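Local coordinates for putative transcriptional regulator (Streptomyces coelicolor A3, PDB 2RA5), which probably binds DNA as a GntR-family transcriptional regulator, with a UTRA domain that holds a meso-tartaric acid molecule in this crystal, at residues A[123-128]-A[153-158]; A[214-217]-A[223-226]. One frame throughout, in Å; residues are numbered along the deposited sequence.

Both contacts lie in the UTRA domain and meet at its six-stranded antiparallel sheet, their centres about 8 Å apart on the same side of the chain's centre. Contact 1 comes first along the chain and sets the end of helix 119-125 against the end of strand 145-154; contact 2 follows, pairing strands 209-218 and 224-232 of a beta hairpin. Strands 145-154 and 224-232 are neighbours in the sheet, and the two contacts touch where Pro155 CD packs 3.2 Å from Val225 O. Contact 2 carries Arg215 of the tartrate pocket, and the helix end of contact 1 flanks this ligand-binding hairpin at Ala224, whose CB lies 3.5 Å from Leu125 O.

Contact 1. Residues A[123-128]-A[153-158]; sequences AALGVA and YLPPGL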
loop_
_atom_site.group_PDB
_atom_site.type_symbol
_atom_site.label_atom_id
_atom_site.label_comp_id
_atom_site.label_asym_id
_atom_site.label_seq_id
_atom_site.Cartn_x
_atom_site.Cartn_y
_atom_site.Cartn_z
ATOM N N ALA A 123 4.729 -16.923 -14.978
ATOM C CA ALA A 123 4.101 -17.185 -13.687
ATOM C C ALA A 123 2.909 -16.269 -13.385
ATOM O O ALA A 123 1.830 -16.762 -13.040
ATOM C CB ALA A 123 5.147 -17.098 -12.562
ATOM N N ALA A 124 3.090 -14.952 -13.517
ATOM C CA ALA A 124 2.003 -14.021 -13.194
ATOM C C ALA A 124 0.801 -14.257 -14.098
ATOM O O ALA A 124 -0.327 -14.367 -13.631
ATOM C CB ALA A 124 2.474 -12.543 -13.266
ATOM N N LEU A 125 1.055 -14.395 -15.391
ATOM C CA LEU A 125 -0.014 -14.411 -16.388
ATOM C C LEU A 125 -0.571 -15.807 -16.666
ATOM O O LEU A 125 -1.620 -15.946 -17.304
ATOM C CB LEU A 125 0.518 -13.776 -17.684
ATOM C CG LEU A 125 0.024 -12.464 -18.315
ATOM C CD1 LEU A 125 -0.689 -11.515 -17.382
ATOM C CD2 LEU A 125 1.202 -11.761 -18.922
ATOM N N GLY A 126 0.129 -16.841 -16.201
ATOM C CA GLY A 126 -0.270 -18.203 -16.522
ATOM C C GLY A 126 -0.122 -18.521 -18.002
ATOM O O GLY A 126 -1.025 -19.059 -18.630
ATOM N N VAL A 127 1.010 -18.133 -18.576
ATOM C CA VAL A 127 1.364 -18.522 -19.936
ATOM C C VAL A 127 2.718 -19.228 -19.888
ATOM O O VAL A 127 3.363 -19.309 -18.836
ATOM C CB VAL A 127 1.402 -17.310 -20.913
ATOM C CG1 VAL A 127 -0.008 -16.627 -21.015
ATOM C CG2 VAL A 127 2.518 -16.325 -20.527
ATOM N N ALA A 128 3.138 -19.770 -21.018
ATOM C CA ALA A 128 4.403 -20.470 -21.052
ATOM C C ALA A 128 5.540 -19.471 -21.161
ATOM O O ALA A 128 5.389 -18.427 -21.806
ATOM C CB ALA A 128 4.421 -21.466 -22.203
ATOM N N TYR A 153 1.894 -6.002 -18.773
ATOM C CA TYR A 153 1.987 -7.128 -19.687
ATOM C C TYR A 153 0.631 -7.733 -19.885
ATOM O O TYR A 153 -0.072 -8.013 -18.922
ATOM C CB TYR A 153 2.932 -8.175 -19.123
ATOM C CG TYR A 153 4.325 -7.638 -18.901
ATOM C CD1 TYR A 153 4.678 -7.043 -17.692
ATOM C CD2 TYR A 153 5.288 -7.724 -19.901
ATOM C CE1 TYR A 153 5.953 -6.556 -17.481
ATOM C CE2 TYR A 153 6.564 -7.232 -19.703
ATOM C CZ TYR A 153 6.892 -6.649 -18.488
ATOM O OH TYR A 153 8.159 -6.158 -18.275
ATOM N N LEU A 154 0.250 -7.913 -21.140
ATOM C CA LEU A 154 -1.013 -8.558 -21.451
ATOM C C LEU A 154 -0.780 -9.821 -22.275
ATOM O O LEU A 154 0.136 -9.881 -23.095
ATOM C CB LEU A 154 -1.982 -7.636 -22.202
ATOM C CG LEU A 154 -2.196 -6.150 -21.921
ATOM C CD1 LEU A 154 -3.702 -5.887 -21.875
ATOM C CD2 LEU A 154 -1.541 -5.730 -20.651
ATOM N N PRO A 155 -1.610 -10.845 -22.042
ATOM C CA PRO A 155 -1.555 -12.038 -22.883
ATOM C C PRO A 155 -2.082 -11.719 -24.283
ATOM O O PRO A 155 -2.795 -10.737 -24.465
ATOM C CB PRO A 155 -2.474 -13.024 -22.156
ATOM C CG PRO A 155 -3.402 -12.194 -21.353
ATOM C CD PRO A 155 -2.694 -10.900 -21.042
ATOM N N PRO A 156 -1.723 -12.549 -25.269
ATOM C CA PRO A 156 -2.096 -12.313 -26.668
ATOM C C PRO A 156 -3.603 -12.266 -26.925
ATOM O O PRO A 156 -4.369 -12.993 -26.289
ATOM C CB PRO A 156 -1.504 -13.525 -27.402
ATOM C CG PRO A 156 -0.487 -14.130 -26.465
ATOM C CD PRO A 156 -0.942 -13.790 -25.089
ATOM N N GLY A 157 -4.012 -11.426 -27.873
ATOM C CA GLY A 157 -5.366 -11.453 -28.400
ATOM C C GLY A 157 -6.447 -11.120 -27.397
ATOM O O GLY A 157 -7.427 -11.846 -27.246
ATOM N N LEU A 158 -6.256 -10.007 -26.706
ATOM C CA LEU A 158 -7.211 -9.540 -25.723
ATOM C C LEU A 158 -7.748 -8.205 -26.202
ATOM O O LEU A 158 -8.957 -8.005 -26.317
ATOM C CB LEU A 158 -6.524 -9.361 -24.364
ATOM C CG LEU A 158 -6.463 -10.537 -23.384
ATOM C CD1 LEU A 158 -6.033 -10.043 -22.009
ATOM C CD2 LEU A 158 -7.803 -11.228 -23.303
#
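Leu125, the last residue of helix 119-125, pushes its side chain against the point where strand 145-154 runs out into the loop at Pro155. Its CD2 lies 4.0 Å from Tyr153 CB, and its CD1 sits 3.9 Å from Tyr153 O; both methyls lie by that carbonyl oxygen, and CD2 alone also meets the base of the tyrosine side chain. Next along the chain, Leu125 CG rests 4.2 Å from Pro155 CD. The leucine crosses both partners at about a right angle. Tyr153 has CG anti to its carbonyl carbon (chi1 -60°), which carries the ring away from the leucine and leaves CB to make the contact. Val133 and Phe227, on strands 132-142 and 224-232, also touch Leu125, and this buried leucine is the tight part of the joint. The other side is much looser: Gly126, just past the helix, has positive phi and lies exposed, the Val127 side chain comes no nearer than 4.5 Å to the other segment, and Pro156 is exposed and adds little. Cutting Leu125 back to an alanine is likely to open a gap between helix end and strand, leaving Tyr153 CB and the Pro155 ring without their apolar neighbour. With nothing but van der Waals contact between the two segments, the helix end is held here by shape and burial, not by polar bonds.

Contact 2. Residues A[214-217]-A[223-226]; sequences ERTT and RAVE. With SRT (S,R meso-tartaric acid), chain B.
Glu226 OE1 is gripped from two directions by the neighbouring strand. Thr217 OG1 donates to it at 2.8 Å, arriving nearly along its C-O axis, and Arg215 NE reaches it through a weak, bent bond of 3.3 Å. The other carboxylate oxygen, OE2, takes a straighter but long and weak bond from Arg215 NH1, completing the salt bridge. Guanidinium and carboxylate planes stand 76° apart, so the two groups do not pair flat. Glu226 reaches them because CG is anti to its backbone N (chi1 179°) and the chain then bends at chi2. Thr217 OG1 is also hydrogen-bonded to Tyr172 OH of helix 171-177, a pocket residue that the Glu226 side chain touches too. In the backbone, Thr217 and Glu226 form an antiparallel hydrogen-bonded pair in the hairpin of strands 209-218 and 224-232, and a classic beta bulge sets both Val225 and Glu226 opposite Thr217. Thr217 N bonds to Glu226 O at 2.8 Å; Thr217 O receives Val225 N at 2.6 Å and, weakly, Glu226 N. Alongside, Thr216 CG2 packs 3.7 Å from Ala224 CB. At the far end of the arginine, NH1 gives the tartrate O1 a 2.9 Å bond at the guanidinium edge, near its plane; Arg138 NH1 and Leu171 N also bind this ligand, and Glu226 probably helps fix the turn of the guanidinium towards it.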
loop_
_atom_site.group_PDB
_atom_site.type_symbol
_atom_site.label_atom_id
_atom_site.label_comp_id
_atom_site.label_asym_id
_atom_site.label_seq_id
_atom_site.Cartn_x
_atom_site.Cartn_y
_atom_site.Cartn_z
ATOM N N GLU A 214 2.898 -4.311 -7.413
ATOM C CA GLU A 214 2.712 -5.344 -8.423
ATOM C C GLU A 214 1.273 -5.809 -8.358
ATOM O O GLU A 214 0.724 -5.989 -7.275
ATOM C CB GLU A 214 3.653 -6.521 -8.185
ATOM C CG GLU A 214 5.077 -6.316 -8.666
ATOM C CD GLU A 214 5.973 -7.488 -8.298
ATOM O OE1 GLU A 214 5.457 -8.622 -8.183
ATOM O OE2 GLU A 214 7.188 -7.275 -8.105
ATOM N N ARG A 215 0.658 -5.985 -9.519
ATOM C CA ARG A 215 -0.737 -6.369 -9.558
ATOM C C ARG A 215 -1.004 -7.396 -10.662
ATOM O O ARG A 215 -0.473 -7.274 -11.767
ATOM C CB ARG A 215 -1.583 -5.110 -9.764
ATOM C CG ARG A 215 -3.044 -5.338 -10.079
ATOM C CD ARG A 215 -3.681 -4.055 -10.578
ATOM N NE ARG A 215 -3.122 -3.571 -11.851
ATOM C CZ ARG A 215 -3.248 -2.319 -12.295
ATOM N NH1 ARG A 215 -2.717 -1.955 -13.461
ATOM N NH2 ARG A 215 -3.904 -1.417 -11.571
ATOM N N THR A 216 -1.815 -8.412 -10.369
ATOM C CA THR A 216 -2.343 -9.252 -11.442
ATOM C C THR A 216 -3.849 -9.155 -11.484
ATOM O O THR A 216 -4.513 -9.363 -10.481
ATOM C CB THR A 216 -2.000 -10.747 -11.294
ATOM O OG1 THR A 216 -0.610 -10.915 -11.024
ATOM C CG2 THR A 216 -2.358 -11.510 -12.586
ATOM N N THR A 217 -4.396 -8.922 -12.668
ATOM C CA THR A 217 -5.840 -8.807 -12.811
ATOM C C THR A 217 -6.453 -9.991 -13.570
ATOM O O THR A 217 -5.979 -10.367 -14.636
ATOM C CB THR A 217 -6.204 -7.497 -13.532
ATOM O OG1 THR A 217 -5.551 -6.403 -12.882
ATOM C CG2 THR A 217 -7.718 -7.278 -13.533
ATOM N N ARG A 223 -8.825 -16.212 -15.309
ATOM C CA ARG A 223 -7.580 -16.119 -16.071
ATOM C C ARG A 223 -6.945 -14.741 -15.920
ATOM O O ARG A 223 -7.642 -13.718 -15.903
ATOM C CB ARG A 223 -7.823 -16.402 -17.560
ATOM C CG ARG A 223 -8.325 -17.817 -17.839
ATOM C CD ARG A 223 -8.317 -18.154 -19.327
ATOM N NE ARG A 223 -9.409 -19.064 -19.670
ATOM C CZ ARG A 223 -10.599 -18.674 -20.127
ATOM N NH1 ARG A 223 -10.853 -17.382 -20.306
ATOM N NH2 ARG A 223 -11.536 -19.577 -20.409
ATOM N N ALA A 224 -5.621 -14.709 -15.807
ATOM C CA ALA A 224 -4.929 -13.427 -15.766
ATOM C C ALA A 224 -5.157 -12.710 -17.076
ATOM O O ALA A 224 -5.170 -13.298 -18.146
ATOM C CB ALA A 224 -3.448 -13.586 -15.493
ATOM N N VAL A 225 -5.343 -11.411 -16.979
ATOM C CA VAL A 225 -5.750 -10.643 -18.124
ATOM C C VAL A 225 -4.709 -9.507 -18.254
ATOM O O VAL A 225 -4.508 -8.918 -19.320
ATOM C CB VAL A 225 -7.265 -10.232 -17.919
ATOM C CG1 VAL A 225 -7.452 -8.804 -17.424
ATOM C CG2 VAL A 225 -8.083 -10.524 -19.137
ATOM N N GLU A 226 -3.992 -9.270 -17.160
ATOM C CA GLU A 226 -3.077 -8.151 -17.068
ATOM C C GLU A 226 -2.149 -8.342 -15.864
ATOM O O GLU A 226 -2.577 -8.764 -14.789
ATOM C CB GLU A 226 -3.874 -6.837 -16.940
ATOM C CG GLU A 226 -3.020 -5.576 -16.817
ATOM C CD GLU A 226 -2.593 -5.252 -15.376
ATOM O OE1 GLU A 226 -3.302 -5.631 -14.418
ATOM O OE2 GLU A 226 -1.545 -4.598 -15.193
HETATM O O1 SRT B . -2.809 0.355 -15.139
HETATM O O11 SRT B . -2.746 1.468 -13.215
HETATM C C1 SRT B . -3.136 1.340 -14.416
HETATM C C2 SRT B . -3.996 2.434 -15.023
HETATM O O2 SRT B . -4.384 2.073 -16.354
HETATM C C3 SRT B . -5.207 2.784 -14.134
HETATM O O3 SRT B . -5.719 4.098 -14.399
HETATM C C4 SRT B . -6.331 1.816 -14.338
HETATM O O4 SRT B . -7.238 2.065 -15.188
HETATM O O41 SRT B . -6.278 0.798 -13.617
#